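Long-range contact in cysteine synthase (Fusobacterium nucleatum subsp. nucleatum strain ATCC 25586, PDB 5XEM), which probably makes L-cysteine from O-acetyl-L-serine and sulfide with pyridoxal 5'-phosphate, and produces hydrogen sulfide: residues N145-P153 / S228-Y236. Numbering follows the deposited sequence.
With 85F ((2R)-2-azanyl-3-[(2R)-2-azanyl-3-oxidanyl-3-oxidanylidene-propyl]sulfanyl-propanoic acid), chain C; ACT (acetate ion), chain F.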
ATOM      1  N   ASN A 145      12.119 -12.425 -17.869  1.00 11.93           N
ATOM      2  CA  ASN A 145      13.509 -12.449 -17.383  1.00 11.83           C
ATOM      3  C   ASN A 145      14.071 -11.116 -16.923  1.00 11.30           C
ATOM      4  O   ASN A 145      14.918 -10.499 -17.567  1.00 11.61           O
ATOM      5  CB  ASN A 145      14.448 -13.128 -18.350  1.00 12.62           C
ATOM      6  CG  ASN A 145      15.696 -13.686 -17.640  1.00 13.43           C
ATOM      7  OD1 ASN A 145      16.127 -13.130 -16.630  1.00 15.24           O
ATOM      8  ND2 ASN A 145      16.222 -14.822 -18.113  1.00 14.93           N
ATOM      9  N   GLN A 146      13.652 -10.690 -15.730  1.00 10.86           N
ATOM     10  CA  GLN A 146      14.192  -9.479 -15.141  1.00 10.74           C
ATOM     11  C   GLN A 146      15.734  -9.447 -15.047  1.00 10.83           C
ATOM     12  O   GLN A 146      16.324  -8.372 -14.971  1.00 10.37           O
ATOM     13  CB  GLN A 146      13.619  -9.267 -13.740  1.00 10.30           C
ATOM     14  CG  GLN A 146      13.905 -10.398 -12.769  1.00 10.35           C
ATOM     15  CD  GLN A 146      13.239 -10.159 -11.438  1.00 10.53           C
ATOM     16  OE1 GLN A 146      13.125  -9.023 -10.978  1.00 10.66           O
ATOM     17  NE2 GLN A 146      12.776 -11.230 -10.828  1.00 11.59           N
ATOM     18  N   PHE A 147      16.366 -10.622 -15.018  1.00 11.19           N
ATOM     19  CA  PHE A 147      17.825 -10.682 -14.898  1.00 12.28           C
ATOM     20  C   PHE A 147      18.581 -10.252 -16.154  1.00 12.30           C
ATOM     21  O   PHE A 147      19.710  -9.780 -16.058  1.00 12.60           O
ATOM     22  CB  PHE A 147      18.243 -12.087 -14.465  1.00 12.63           C
ATOM     23  CG  PHE A 147      17.587 -12.507 -13.203  1.00 13.31           C
ATOM     24  CD1 PHE A 147      18.072 -12.042 -11.997  1.00 14.49           C
ATOM     25  CD2 PHE A 147      16.439 -13.301 -13.215  1.00 14.04           C
ATOM     26  CE1 PHE A 147      17.436 -12.380 -10.814  1.00 14.72           C
ATOM     27  CE2 PHE A 147      15.792 -13.623 -12.022  1.00 14.04           C
ATOM     28  CZ  PHE A 147      16.304 -13.167 -10.832  1.00 14.71           C
ATOM     29  N   THR A 148      17.945 -10.418 -17.316  1.00 12.91           N
ATOM     30  CA  THR A 148      18.596 -10.178 -18.614  1.00 12.96           C
ATOM     31  C   THR A 148      17.872  -9.148 -19.492  1.00 13.03           C
ATOM     32  O   THR A 148      18.447  -8.630 -20.448  1.00 12.22           O
ATOM     33  CB  THR A 148      18.681 -11.497 -19.379  1.00 13.41           C
ATOM     34  OG1 THR A 148      17.357 -11.935 -19.744  1.00 15.68           O
ATOM     35  CG2 THR A 148      19.327 -12.565 -18.493  1.00 13.15           C
ATOM     36  N   ASN A 149      16.616  -8.840 -19.166  1.00 12.52           N
ATOM     37  CA  ASN A 149      15.781  -7.995 -20.022  1.00 12.75           C
ATOM     38  C   ASN A 149      16.131  -6.538 -19.848  1.00 12.73           C
ATOM     39  O   ASN A 149      15.940  -5.965 -18.771  1.00 12.16           O
ATOM     40  CB  ASN A 149      14.307  -8.257 -19.694  1.00 12.22           C
ATOM     41  CG  ASN A 149      13.336  -7.706 -20.731  1.00 12.17           C
ATOM     42  OD1 ASN A 149      13.573  -6.672 -21.342  1.00 12.83           O
ATOM     43  ND2 ASN A 149      12.211  -8.403 -20.914  1.00 11.03           N
ATOM     44  N   VAL A 150      16.634  -5.899 -20.909  1.00 12.84           N
ATOM     45  CA  VAL A 150      17.001  -4.476 -20.782  1.00 13.38           C
ATOM     46  C   VAL A 150      15.839  -3.569 -20.449  1.00 12.20           C
ATOM     47  O   VAL A 150      16.051  -2.466 -19.967  1.00 11.86           O
ATOM     48  CB  VAL A 150      17.734  -3.892 -22.008  1.00 14.72           C
ATOM     49  CG1 VAL A 150      19.015  -4.680 -22.246  1.00 16.25           C
ATOM     50  CG2 VAL A 150      16.830  -3.870 -23.220  1.00 14.60           C
ATOM     51  N   ASN A 151      14.617  -4.030 -20.669  1.00 12.90           N
ATOM     52  CA  ASN A 151      13.445  -3.249 -20.285  1.00 12.82           C
ATOM     53  C   ASN A 151      13.276  -3.084 -18.769  1.00 13.09           C
ATOM     54  O   ASN A 151      12.462  -2.248 -18.323  1.00 13.12           O
ATOM     55  CB  ASN A 151      12.179  -3.807 -20.917  1.00 12.80           C
ATOM     56  CG  ASN A 151      12.148  -3.599 -22.418  1.00 12.82           C
ATOM     57  OD1 ASN A 151      12.465  -2.501 -22.884  1.00 13.88           O
ATOM     58  ND2 ASN A 151      11.834  -4.649 -23.174  1.00 12.82           N
ATOM     59  N   ASN A 152      14.001  -3.887 -17.987  1.00 11.76           N
ATOM     60  CA  ASN A 152      14.127  -3.638 -16.536  1.00 11.46           C
ATOM     61  C   ASN A 152      14.862  -2.294 -16.280  1.00 11.73           C
ATOM     62  O   ASN A 152      14.226  -1.290 -15.904  1.00 10.51           O
ATOM     63  CB  ASN A 152      14.728  -4.909 -15.871  1.00 11.06           C
ATOM     64  CG  ASN A 152      15.175  -4.715 -14.451  1.00 10.93           C
ATOM     65  OD1 ASN A 152      15.120  -3.615 -13.875  1.00 10.36           O
ATOM     66  ND2 ASN A 152      15.662  -5.819 -13.867  1.00 10.27           N
ATOM     67  N   PRO A 153      16.175  -2.218 -16.554  1.00 11.93           N
ATOM     68  CA  PRO A 153      16.819  -0.909 -16.334  1.00 12.63           C
ATOM     69  C   PRO A 153      16.233   0.233 -17.173  1.00 13.24           C
ATOM     70  O   PRO A 153      16.169   1.381 -16.700  1.00 12.63           O
ATOM     71  CB  PRO A 153      18.299  -1.156 -16.673  1.00 12.61           C
ATOM     72  CG  PRO A 153      18.331  -2.435 -17.407  1.00 12.01           C
ATOM     73  CD  PRO A 153      17.135  -3.250 -16.968  1.00 12.36           C
ATOM     74  N   SER A 228      21.802 -14.239  -6.392  1.00 14.79           N
ATOM     75  CA  SER A 228      21.900 -15.693  -6.195  1.00 14.56           C
ATOM     76  C   SER A 228      21.590 -16.542  -7.425  1.00 14.58           C
ATOM     77  O   SER A 228      21.245 -17.744  -7.300  1.00 14.97           O
ATOM     78  CB  SER A 228      21.045 -16.140  -5.002  1.00 14.99           C
ATOM     79  OG  SER A 228      19.648 -15.952  -5.182  1.00 14.45           O
ATOM     80  N   ILE A 229      21.700 -15.954  -8.604  1.00 15.81           N
ATOM     81  CA  ILE A 229      21.480 -16.729  -9.851  1.00 17.54           C
ATOM     82  C   ILE A 229      22.748 -17.436 -10.346  1.00 19.54           C
ATOM     83  O   ILE A 229      22.695 -18.120 -11.365  1.00 20.18           O
ATOM     84  CB  ILE A 229      20.868 -15.894 -11.019  1.00 18.65           C
ATOM     85  CG1 ILE A 229      21.885 -14.896 -11.607  1.00 18.98           C
ATOM     86  CG2 ILE A 229      19.599 -15.208 -10.549  1.00 18.72           C
ATOM     87  CD1 ILE A 229      21.435 -14.208 -12.892  1.00 19.80           C
ATOM     88  N   GLY A 230      23.873 -17.263  -9.655  1.00 20.23           N
ATOM     89  CA  GLY A 230      25.136 -17.922 -10.044  1.00 21.18           C
ATOM     90  C   GLY A 230      26.112 -17.002 -10.744  1.00 22.91           C
ATOM     91  O   GLY A 230      27.039 -17.462 -11.427  1.00 25.29           O
ATOM     92  N   GLY A 231      25.926 -15.702 -10.572  1.00 20.18           N
ATOM     93  CA  GLY A 231      26.818 -14.715 -11.170  1.00 19.72           C
ATOM     94  C   GLY A 231      26.142 -13.363 -11.113  1.00 18.79           C
ATOM     95  O   GLY A 231      25.015 -13.248 -10.594  1.00 18.92           O
ATOM     96  N   ILE A 232      26.817 -12.347 -11.634  1.00 17.10           N
ATOM     97  CA  ILE A 232      26.260 -11.000 -11.679  1.00 17.38           C
ATOM     98  C   ILE A 232      25.263 -10.867 -12.838  1.00 17.15           C
ATOM     99  O   ILE A 232      25.579 -11.205 -13.964  1.00 17.36           O
ATOM    100  CB  ILE A 232      27.384  -9.943 -11.794  1.00 18.57           C
ATOM    101  CG1 ILE A 232      28.319 -10.038 -10.587  1.00 18.50           C
ATOM    102  CG2 ILE A 232      26.810  -8.536 -11.888  1.00 17.32           C
ATOM    103  CD1 ILE A 232      29.587  -9.227 -10.726  1.00 20.37           C
ATOM    104  N   PRO A 233      24.031 -10.398 -12.567  1.00 15.61           N
ATOM    105  CA  PRO A 233      23.046 -10.307 -13.663  1.00 14.90           C
ATOM    106  C   PRO A 233      23.468  -9.370 -14.790  1.00 14.44           C
ATOM    107  O   PRO A 233      24.145  -8.403 -14.543  1.00 14.11           O
ATOM    108  CB  PRO A 233      21.779  -9.780 -12.967  1.00 14.98           C
ATOM    109  CG  PRO A 233      22.006 -10.064 -11.510  1.00 15.21           C
ATOM    110  CD  PRO A 233      23.483  -9.906 -11.296  1.00 15.34           C
ATOM    111  N   ALA A 234      23.065  -9.684 -16.025  1.00 14.39           N
ATOM    112  CA  ALA A 234      23.414  -8.895 -17.200  1.00 14.42           C
ATOM    113  C   ALA A 234      22.940  -7.453 -17.103  1.00 14.75           C
ATOM    114  O   ALA A 234      23.568  -6.546 -17.656  1.00 15.16           O
ATOM    115  CB  ALA A 234      22.813  -9.550 -18.452  1.00 15.00           C
ATOM    116  N   VAL A 235      21.832  -7.216 -16.404  1.00 13.95           N
ATOM    117  CA  VAL A 235      21.294  -5.860 -16.290  1.00 13.08           C
ATOM    118  C   VAL A 235      21.976  -4.956 -15.263  1.00 13.62           C
ATOM    119  O   VAL A 235      21.668  -3.780 -15.208  1.00 13.31           O
ATOM    120  CB  VAL A 235      19.762  -5.850 -16.033  1.00 12.68           C
ATOM    121  CG1 VAL A 235      19.046  -6.458 -17.239  1.00 12.07           C
ATOM    122  CG2 VAL A 235      19.420  -6.596 -14.744  1.00 11.92           C
ATOM    123  N   TYR A 236      22.899  -5.494 -14.464  1.00 14.55           N
ATOM    124  CA  TYR A 236      23.698  -4.684 -13.571  1.00 14.49           C
ATOM    125  C   TYR A 236      24.856  -4.080 -14.347  1.00 16.02           C
ATOM    126  O   TYR A 236      25.610  -4.813 -15.015  1.00 15.41           O
ATOM    127  CB  TYR A 236      24.252  -5.527 -12.414  1.00 14.65           C
ATOM    128  CG  TYR A 236      25.167  -4.753 -11.518  1.00 14.88           C
ATOM    129  CD1 TYR A 236      24.678  -3.753 -10.696  1.00 15.11           C
ATOM    130  CD2 TYR A 236      26.564  -4.976 -11.527  1.00 14.83           C
ATOM    131  CE1 TYR A 236      25.516  -3.031  -9.882  1.00 15.65           C
ATOM    132  CE2 TYR A 236      27.405  -4.241 -10.723  1.00 15.99           C
ATOM    133  CZ  TYR A 236      26.888  -3.262  -9.906  1.00 16.12           C
ATOM    134  OH  TYR A 236      27.714  -2.514  -9.087  1.00 16.26           O
TER
HETATM  135  N   85F C 501      13.629  -8.222  -6.176  1.00 14.23           N
HETATM  136  CA  85F C 501      13.574  -9.154  -7.322  1.00 13.70           C
HETATM  137  CB  85F C 501      14.656 -10.247  -7.179  1.00 15.71           C
HETATM  138  SG  85F C 501      16.316  -9.660  -7.411  1.00 18.25           S
HETATM  139  CD  85F C 501      17.386 -11.113  -7.325  1.00 16.79           C
HETATM  140  CE  85F C 501      17.346 -11.872  -5.972  1.00 16.87           C
HETATM  141  NZ2 85F C 501      17.524 -10.963  -4.831  1.00 16.00           N
HETATM  142  CZ1 85F C 501      18.511 -12.898  -5.979  1.00 17.16           C
HETATM  143  OH1 85F C 501      18.741 -13.473  -4.873  1.00 16.22           O
HETATM  144  OH2 85F C 501      19.174 -13.112  -7.032  1.00 15.94           O
HETATM  145  C   85F C 501      12.208  -9.794  -7.443  1.00 13.13           C
HETATM  146  OXT 85F C 501      11.252  -9.178  -6.948  1.00 11.94           O
HETATM  147  O   85F C 501      12.131 -10.878  -8.074  1.00 13.72           O
HETATM  148  C   ACT F 504      14.662 -17.804 -19.778  1.00 18.46           C
HETATM  149  O   ACT F 504      14.942 -16.652 -20.117  1.00 18.35           O
HETATM  150  OXT ACT F 504      13.904 -18.504 -20.461  1.00 18.95           O
HETATM  151  CH3 ACT F 504      15.270 -18.343 -18.513  1.00 20.84           C
HETATM  152  O   HOH W   1      21.818 -12.317 -16.128  1.00 19.01           O
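Ile229 packs on Phe147, and Val235 packs along the chain from Gln146 to Pro153, beside the substrate pocket in the two-domain fold of the cysteine synthase family. Both segments also grip the lanthionine ligand 85F. Ser228 holds one carboxylate, with its N 2.9 Å from 85F OH2 and its OG hydrogen-bonded to 85F OH1. The other carboxylate is reached from 145-153, where Gln146 NE2 lies 2.9 Å from 85F O; Gln146 OE1 is hydrogen-bonded to Thr77 OG1 and Lys46 NZ.

Ile229 follows. Its CG2 methyl lies over one face of the Phe147 ring, 3.9 Å from the centroid and 22° off the normal, a CH-pi contact. The CG of Gln146 backs the opposite face, toward the rim. Pro233 CG comes to the ring edge, as does 85F CD, so Phe147 touches the ligand directly. Met124 and Leu128 of helix 123-136 pack on both Phe147 and Ile229.

Pro233 then opens a type I turn that runs to Tyr236. A water bridges Ala234 N and Phe147 O. Val235 N gives Phe147 O a weak hydrogen bond of 3.3 Å. With CG1 anti to its carbonyl carbon (chi1 -64°), Val235 directs CG1 to Asn149 O and Pro153 CD, and CG2 to the carbonyl oxygens of Phe147 and Gln146. Gln146 O accepts a hydrogen bond from Asn152 ND2. Val235 CG2 packs 3.6 Å from Gln146 O, while Val235 CG1 rests 3.7 Å from Pro153 CD.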